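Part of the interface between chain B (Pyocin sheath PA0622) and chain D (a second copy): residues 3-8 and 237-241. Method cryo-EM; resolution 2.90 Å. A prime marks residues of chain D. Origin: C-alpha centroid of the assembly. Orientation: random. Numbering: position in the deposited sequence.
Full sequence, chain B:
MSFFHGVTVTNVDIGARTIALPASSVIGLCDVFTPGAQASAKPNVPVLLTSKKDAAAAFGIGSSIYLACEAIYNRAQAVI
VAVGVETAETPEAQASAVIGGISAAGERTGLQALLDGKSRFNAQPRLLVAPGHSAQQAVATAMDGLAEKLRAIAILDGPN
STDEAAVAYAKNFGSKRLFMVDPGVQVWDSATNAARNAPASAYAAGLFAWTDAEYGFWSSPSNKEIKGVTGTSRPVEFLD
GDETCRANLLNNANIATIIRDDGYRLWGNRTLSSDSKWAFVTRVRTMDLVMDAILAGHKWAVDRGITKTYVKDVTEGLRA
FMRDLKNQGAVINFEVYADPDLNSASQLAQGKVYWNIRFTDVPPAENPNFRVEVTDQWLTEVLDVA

Chain B 3-8: FFHGVT
Chain D 237-241: EFLDG

Both stretches run largely as extended loop. In chain B, Phe3, Phe4 and His5 have phi/psi of -141/-169, -143/143 and -123/134; Gly6 departs to 103/-172, and Val7 (-102/129) and Thr8 (-95/149) return to extended values. In chain D, Glu237′ (-117/100), Phe238′ (-98/107), Leu239′ (-129/-180) and Asp240′ (-120/-173) are likewise extended before Gly241′ turns to 99/26. The two paths cross nearly at right angles: the direction from the CA of Phe4 to that of Val7 lies 88° from the direction between the CA atoms of Phe238′ and Asp240′. Their closest register pairs Gly6 with Phe238′, whose CA atoms are 8.3 Å apart, a gap wide enough for an aromatic side chain to fill.

Phe238′ fills it. Its CA-to-CB bond points toward chain B, and a t rotamer (chi1 175°, chi2 64°) extends the ring to the backbone of His5, Gly6 and Val7. Phe238′ CE1 approaches His5 O to 3.2 Å, while Phe238′ CZ lies 3.8 Å from Gly6 CA and 4.0 Å from Val7 N. Glycine suits position 6 on two counts: an ideal CB would come within 2.4 Å of Phe238′ CZ, and at these backbone angles it would also be jammed against the carbonyl O of His5.

Phe4 supplies the main side-chain partner. Its CA-to-CB bond also points toward the other stretch, and chi1 is in t (-165°, chi2 87°), bringing Phe4 CZ to 3.6 Å from Phe238′ CE1. The ring centroids are 5.8 Å apart and the planes inclined at 52°, an oblique apolar packing. The tip of Phe4 also reaches the chain D backbone, with Phe4 CZ 3.9 Å from Leu239′ O, which lies at the ring edge, and 4.5 Å from Asp240′ CA.

The contact buries 202 Å² in total, with Phe238′ (70 Å²) and Phe4 (42 Å²) contributing most. No hydrogen bond links the modelled atoms, so the observed contact is chiefly aromatic and van der Waals packing. The CA-to-CB bonds of His5 (chi1 178°, t; chi2 68°) and Val7 (chi1 51°, p) point sideways, and the closest contacts of both residues with Phe238′ are through backbone atoms. The CA-to-CB bond of Leu239′ points away (chi1 -91°, between wells; chi2 55°, p), and its contact with Phe4 is through the backbone carbonyl. Asp240′ has 29 Å² covered, although its side chain is modelled only to CB; Glu237′ is similarly truncated and makes no contact. Phe3 (chi1 58°, p; chi2 -91°) is out of reach.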

ATOM      1  N   PHE B   3     -38.365 -39.931 -40.604  1.00 47.78           N
ATOM      2  CA  PHE B   3     -37.743 -39.064 -39.614  1.00 47.78           C
ATOM      3  C   PHE B   3     -37.780 -37.638 -40.136  1.00 47.78           C
ATOM      4  O   PHE B   3     -38.447 -37.331 -41.126  1.00 47.78           O
ATOM      5  CB  PHE B   3     -36.317 -39.528 -39.276  1.00 47.78           C
ATOM      6  CG  PHE B   3     -35.388 -39.590 -40.458  1.00 47.78           C
ATOM      7  CD1 PHE B   3     -35.262 -40.759 -41.187  1.00 47.78           C
ATOM      8  CD2 PHE B   3     -34.622 -38.496 -40.824  1.00 47.78           C
ATOM      9  CE1 PHE B   3     -34.413 -40.829 -42.260  1.00 47.78           C
ATOM     10  CE2 PHE B   3     -33.778 -38.561 -41.902  1.00 47.78           C
ATOM     11  CZ  PHE B   3     -33.673 -39.731 -42.616  1.00 47.78           C
ATOM     12  N   PHE B   4     -37.052 -36.761 -39.462  1.00 49.23           N
ATOM     13  CA  PHE B   4     -36.923 -35.380 -39.884  1.00 49.23           C
ATOM     14  C   PHE B   4     -35.501 -34.942 -39.586  1.00 49.23           C
ATOM     15  O   PHE B   4     -34.924 -35.341 -38.574  1.00 49.23           O
ATOM     16  CB  PHE B   4     -37.915 -34.476 -39.155  1.00 49.23           C
ATOM     17  CG  PHE B   4     -38.075 -33.128 -39.784  1.00 49.23           C
ATOM     18  CD1 PHE B   4     -38.991 -32.935 -40.804  1.00 49.23           C
ATOM     19  CD2 PHE B   4     -37.273 -32.062 -39.400  1.00 49.23           C
ATOM     20  CE1 PHE B   4     -39.136 -31.691 -41.396  1.00 49.23           C
ATOM     21  CE2 PHE B   4     -37.412 -30.817 -39.990  1.00 49.23           C
ATOM     22  CZ  PHE B   4     -38.343 -30.634 -40.990  1.00 49.23           C
ATOM     23  N   HIS B   5     -34.932 -34.137 -40.470  1.00 46.07           N
ATOM     24  CA  HIS B   5     -33.615 -33.568 -40.252  1.00 46.07           C
ATOM     25  C   HIS B   5     -33.715 -32.058 -40.335  1.00 46.07           C
ATOM     26  O   HIS B   5     -34.325 -31.524 -41.261  1.00 46.07           O
ATOM     27  CB  HIS B   5     -32.601 -34.096 -41.259  1.00 46.07           C
ATOM     28  CG  HIS B   5     -31.243 -33.494 -41.107  1.00 46.07           C
ATOM     29  ND1 HIS B   5     -30.433 -33.741 -40.023  1.00 46.07           N
ATOM     30  CD2 HIS B   5     -30.548 -32.664 -41.913  1.00 46.07           C
ATOM     31  CE1 HIS B   5     -29.300 -33.077 -40.161  1.00 46.07           C
ATOM     32  NE2 HIS B   5     -29.345 -32.417 -41.302  1.00 46.07           N
ATOM     33  N   GLY B   6     -33.108 -31.380 -39.382  1.00 45.58           N
ATOM     34  CA  GLY B   6     -33.325 -29.965 -39.204  1.00 45.58           C
ATOM     35  C   GLY B   6     -34.237 -29.711 -38.031  1.00 45.58           C
ATOM     36  O   GLY B   6     -34.595 -30.613 -37.274  1.00 45.58           O
ATOM     37  N   VAL B   7     -34.637 -28.458 -37.892  1.00 45.43           N
ATOM     38  CA  VAL B   7     -35.416 -28.020 -36.744  1.00 45.43           C
ATOM     39  C   VAL B   7     -36.887 -27.888 -37.129  1.00 45.43           C
ATOM     40  O   VAL B   7     -37.225 -27.293 -38.159  1.00 45.43           O
ATOM     41  CB  VAL B   7     -34.835 -26.721 -36.157  1.00 45.43           C
ATOM     42  CG1 VAL B   7     -34.640 -25.666 -37.212  1.00 45.43           C
ATOM     43  CG2 VAL B   7     -35.705 -26.204 -35.056  1.00 45.43           C
ATOM     44  N   THR B   8     -37.763 -28.496 -36.335  1.00 46.06           N
ATOM     45  CA  THR B   8     -39.193 -28.302 -36.501  1.00 46.06           C
ATOM     46  C   THR B   8     -39.671 -27.196 -35.575  1.00 46.06           C
ATOM     47  O   THR B   8     -39.114 -26.980 -34.500  1.00 46.06           O
ATOM     48  CB  THR B   8     -39.981 -29.573 -36.186  1.00 46.06           C
ATOM     49  OG1 THR B   8     -39.855 -29.877 -34.797  1.00 46.06           O
ATOM     50  CG2 THR B   8     -39.459 -30.734 -36.966  1.00 46.06           C
TER
ATOM     51  N   GLU D 237     -34.927 -27.504 -51.178  1.00 53.59           N
ATOM     52  CA  GLU D 237     -35.962 -26.792 -50.451  1.00 53.59           C
ATOM     53  C   GLU D 237     -36.068 -27.384 -49.053  1.00 53.59           C
ATOM     54  O   GLU D 237     -36.697 -28.429 -48.864  1.00 53.59           O
ATOM     55  CB  GLU D 237     -37.267 -26.944 -51.223  1.00 53.59           C
ATOM     56  N   PHE D 238     -35.471 -26.742 -48.061  1.00 50.22           N
ATOM     57  CA  PHE D 238     -35.699 -27.159 -46.688  1.00 50.22           C
ATOM     58  C   PHE D 238     -36.756 -26.277 -46.045  1.00 50.22           C
ATOM     59  O   PHE D 238     -36.489 -25.126 -45.694  1.00 50.22           O
ATOM     60  CB  PHE D 238     -34.447 -27.162 -45.830  1.00 50.22           C
ATOM     61  CG  PHE D 238     -34.758 -27.473 -44.407  1.00 50.22           C
ATOM     62  CD1 PHE D 238     -35.281 -28.708 -44.070  1.00 50.22           C
ATOM     63  CD2 PHE D 238     -34.579 -26.529 -43.412  1.00 50.22           C
ATOM     64  CE1 PHE D 238     -35.606 -29.003 -42.769  1.00 50.22           C
ATOM     65  CE2 PHE D 238     -34.899 -26.823 -42.102  1.00 50.22           C
ATOM     66  CZ  PHE D 238     -35.414 -28.063 -41.783  1.00 50.22           C
ATOM     67  N   LEU D 239     -37.942 -26.843 -45.868  1.00 51.60           N
ATOM     68  CA  LEU D 239     -39.093 -26.222 -45.236  1.00 51.60           C
ATOM     69  C   LEU D 239     -39.620 -27.173 -44.168  1.00 51.60           C
ATOM     70  O   LEU D 239     -39.082 -28.262 -43.968  1.00 51.60           O
ATOM     71  CB  LEU D 239     -40.160 -25.893 -46.287  1.00 51.60           C
ATOM     72  CG  LEU D 239     -40.213 -24.540 -46.999  1.00 51.60           C
ATOM     73  CD1 LEU D 239     -38.950 -24.149 -47.683  1.00 51.60           C
ATOM     74  CD2 LEU D 239     -41.267 -24.676 -48.057  1.00 51.60           C
ATOM     75  N   ASP D 240     -40.681 -26.774 -43.480  1.00 54.42           N
ATOM     76  CA  ASP D 240     -41.269 -27.605 -42.436  1.00 54.42           C
ATOM     77  C   ASP D 240     -42.718 -27.925 -42.791  1.00 54.42           C
ATOM     78  O   ASP D 240     -43.191 -27.625 -43.889  1.00 54.42           O
ATOM     79  CB  ASP D 240     -41.169 -26.905 -41.082  1.00 54.42           C
ATOM     80  N   GLY D 241     -43.419 -28.550 -41.854  1.00 59.94           N
ATOM     81  CA  GLY D 241     -44.848 -28.729 -41.953  1.00 59.94           C
ATOM     82  C   GLY D 241     -45.332 -30.076 -42.438  1.00 59.94           C
ATOM     83  O   GLY D 241     -46.446 -30.142 -42.977  1.00 59.94           O
TER